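Local coordinates for protein hydroxylase (Rhodococcus sp., PDB 2OR0) that is a putative flavin-dependent hydroxylase, which probably uses a reduced flavin to insert one oxygen atom from molecular oxygen into its substrate, at residues P78-F81 with A82-M86. Numbering follows the deposited sequence.
Sequences PREF and AETVM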
ATOM      1  N   PRO A  78      -7.987  -5.510  10.402  1.00 30.18           N
ATOM      2  CA  PRO A  78      -7.764  -4.806   9.118  1.00 29.90           C
ATOM      3  C   PRO A  78      -8.346  -3.377   9.065  1.00 29.42           C
ATOM      4  O   PRO A  78      -7.752  -2.495   8.425  1.00 29.06           O
ATOM      5  CB  PRO A  78      -8.491  -5.700   8.108  1.00 29.78           C
ATOM      6  CG  PRO A  78      -8.406  -7.051   8.687  1.00 30.37           C
ATOM      7  CD  PRO A  78      -8.496  -6.874  10.188  1.00 30.22           C
ATOM      8  N   ARG A  79      -9.499  -3.151   9.705  1.00 28.88           N
ATOM      9  CA  ARG A  79     -10.111  -1.819   9.717  1.00 28.87           C
ATOM     10  C   ARG A  79      -9.171  -0.830  10.348  1.00 29.03           C
ATOM     11  O   ARG A  79      -8.982   0.258   9.815  1.00 28.89           O
ATOM     12  CB  ARG A  79     -11.467  -1.792  10.438  1.00 29.35           C
ATOM     13  CG  ARG A  79     -11.932  -0.385  10.864  1.00 29.03           C
ATOM     14  CD  ARG A  79     -13.346  -0.396  11.487  1.00 29.58           C
ATOM     15  NE  ARG A  79     -14.401  -0.671  10.503  1.00 33.85           N
ATOM     16  CZ  ARG A  79     -14.977   0.252   9.730  1.00 35.37           C
ATOM     17  NH1 ARG A  79     -15.938  -0.093   8.887  1.00 35.65           N
ATOM     18  NH2 ARG A  79     -14.592   1.524   9.793  1.00 36.61           N
ATOM     19  N   GLU A  80      -8.585  -1.194  11.491  1.00 28.88           N
ATOM     20  CA  GLU A  80      -7.636  -0.308  12.163  1.00 29.17           C
ATOM     21  C   GLU A  80      -6.390  -0.016  11.314  1.00 28.10           C
ATOM     22  O   GLU A  80      -5.880   1.117  11.304  1.00 28.56           O
ATOM     23  CB  GLU A  80      -7.183  -0.874  13.522  1.00 29.57           C
ATOM     24  CG  GLU A  80      -6.213   0.105  14.211  1.00 31.37           C
ATOM     25  CD  GLU A  80      -5.910  -0.233  15.666  1.00 31.74           C
ATOM     26  OE1 GLU A  80      -6.484  -1.203  16.204  1.00 36.84           O
ATOM     27  OE2 GLU A  80      -5.101   0.490  16.263  1.00 36.14           O
ATOM     28  N   PHE A  81      -5.870  -1.038  10.652  1.00 27.07           N
ATOM     29  CA  PHE A  81      -4.748  -0.831   9.744  1.00 26.72           C
ATOM     30  C   PHE A  81      -5.161   0.204   8.664  1.00 26.10           C
ATOM     31  O   PHE A  81      -4.487   1.202   8.471  1.00 26.92           O
ATOM     32  CB  PHE A  81      -4.351  -2.152   9.068  1.00 26.15           C
ATOM     33  CG  PHE A  81      -3.288  -1.991   7.969  1.00 26.32           C
ATOM     34  CD1 PHE A  81      -1.995  -1.609   8.292  1.00 25.00           C
ATOM     35  CD2 PHE A  81      -3.599  -2.227   6.639  1.00 25.37           C
ATOM     36  CE1 PHE A  81      -1.020  -1.473   7.313  1.00 26.41           C
ATOM     37  CE2 PHE A  81      -2.625  -2.120   5.643  1.00 26.98           C
ATOM     38  CZ  PHE A  81      -1.333  -1.738   5.983  1.00 24.24           C
ATOM     39  N   ALA A  82      -6.280  -0.041   7.994  1.00 26.00           N
ATOM     40  CA  ALA A  82      -6.719   0.809   6.902  1.00 26.23           C
ATOM     41  C   ALA A  82      -6.883   2.257   7.369  1.00 27.23           C
ATOM     42  O   ALA A  82      -6.377   3.175   6.729  1.00 26.49           O
ATOM     43  CB  ALA A  82      -7.992   0.276   6.293  1.00 25.77           C
ATOM     44  N   GLU A  83      -7.538   2.456   8.515  1.00 27.11           N
ATOM     45  CA  GLU A  83      -7.784   3.799   9.019  1.00 27.65           C
ATOM     46  C   GLU A  83      -6.512   4.519   9.429  1.00 28.24           C
ATOM     47  O   GLU A  83      -6.416   5.756   9.279  1.00 28.64           O
ATOM     48  CB  GLU A  83      -8.785   3.772  10.198  1.00 28.43           C
ATOM     49  CG  GLU A  83     -10.229   3.428   9.763  1.00 26.62           C
ATOM     50  CD  GLU A  83     -11.205   3.162  10.942  1.00 28.78           C
ATOM     51  OE1 GLU A  83     -10.779   3.030  12.112  1.00 28.13           O
ATOM     52  OE2 GLU A  83     -12.421   3.047  10.669  1.00 30.54           O
ATOM     53  N   THR A  84      -5.549   3.766   9.972  1.00 27.72           N
ATOM     54  CA  THR A  84      -4.278   4.360  10.371  1.00 27.79           C
ATOM     55  C   THR A  84      -3.486   4.849   9.138  1.00 27.08           C
ATOM     56  O   THR A  84      -2.957   5.957   9.142  1.00 27.91           O
ATOM     57  CB  THR A  84      -3.413   3.383  11.214  1.00 28.53           C
ATOM     58  OG1 THR A  84      -4.221   2.815  12.267  1.00 29.62           O
ATOM     59  CG2 THR A  84      -2.224   4.137  11.811  1.00 28.22           C
ATOM     60  N   VAL A  85      -3.398   4.012   8.112  1.00 26.55           N
ATOM     61  CA  VAL A  85      -2.777   4.390   6.837  1.00 26.23           C
ATOM     62  C   VAL A  85      -3.436   5.672   6.278  1.00 26.87           C
ATOM     63  O   VAL A  85      -2.745   6.651   5.963  1.00 25.97           O
ATOM     64  CB  VAL A  85      -2.884   3.248   5.826  1.00 26.59           C
ATOM     65  CG1 VAL A  85      -2.434   3.700   4.423  1.00 26.96           C
ATOM     66  CG2 VAL A  85      -2.053   2.036   6.287  1.00 23.58           C
HETATM   67  N   MSE A  86      -4.771   5.665   6.190  1.00 26.89           N
HETATM   68  CA  MSE A  86      -5.493   6.840   5.733  1.00 27.83           C
HETATM   69  C   MSE A  86      -5.146   8.046   6.571  1.00 27.43           C
HETATM   70  O   MSE A  86      -5.005   9.126   6.044  1.00 27.49           O
HETATM   71  CB  MSE A  86      -6.997   6.612   5.753  1.00 26.90           C
HETATM   72  CG  MSE A  86      -7.488   5.648   4.746  1.00 27.51           C
HETATM   73 SE   MSE A  86      -9.420   5.338   4.975  0.80 31.78          SE
HETATM   74  CE  MSE A  86      -9.701   3.827   3.822  1.00 23.82           C
TER
HETATM   75  O   HOH W   1      -4.323   2.829  15.305  1.00 41.18           O
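Over one face of the Phe-81 ring sits CG2 of Val-85, one turn further along the helix, in a CH-pi contact 4.0 Å from the ring centroid and displaced toward the rim at CE1. The ring reaches this methyl because its CG stands anti to the backbone N (chi1 173°). The other flat group, the guanidinium of Arg-79, receives Glu-83 OE2 at its edge and nearly in its plane. This i to i+4 salt bridge runs from NH2 to OE2 over 2.8 Å, somewhat bent at the hydrogen, and the carboxylate plane is turned 70° from the guanidinium. Arg-79 bends at chi3 (-70°), which brings NH2 round to Glu-83, while CG packs 3.5 Å from the same OE2. With an alanine here, Glu-83 is likely to lose the mate of its OE2 and be freer to turn. Between these two pairs, Glu-80 O takes two bonds from Thr-84, from OG1 at 2.6 Å and from the backbone N at 3.0 Å, the donors arriving from opposite faces of the carbonyl plane. A water ties the two side chains together, donating to Glu-80 OE2 at 2.6 Å and to Thr-84 OG1. All of this rides on regular alpha-helical bonds, such as Val-85 N to Phe-81 O. Helix 78-91 is thereby joined to the helical bundle of the probable acyl-CoA dehydrogenase-like C-terminal domain: Phe-81 and Val-85 pack on Leu-256, Ala-260 and Ala-261 of helix 250-277, while Pro-78 and Arg-79 meet helix 292-324, where Arg-79 NH1 forms its second salt bridge, to Asp-317.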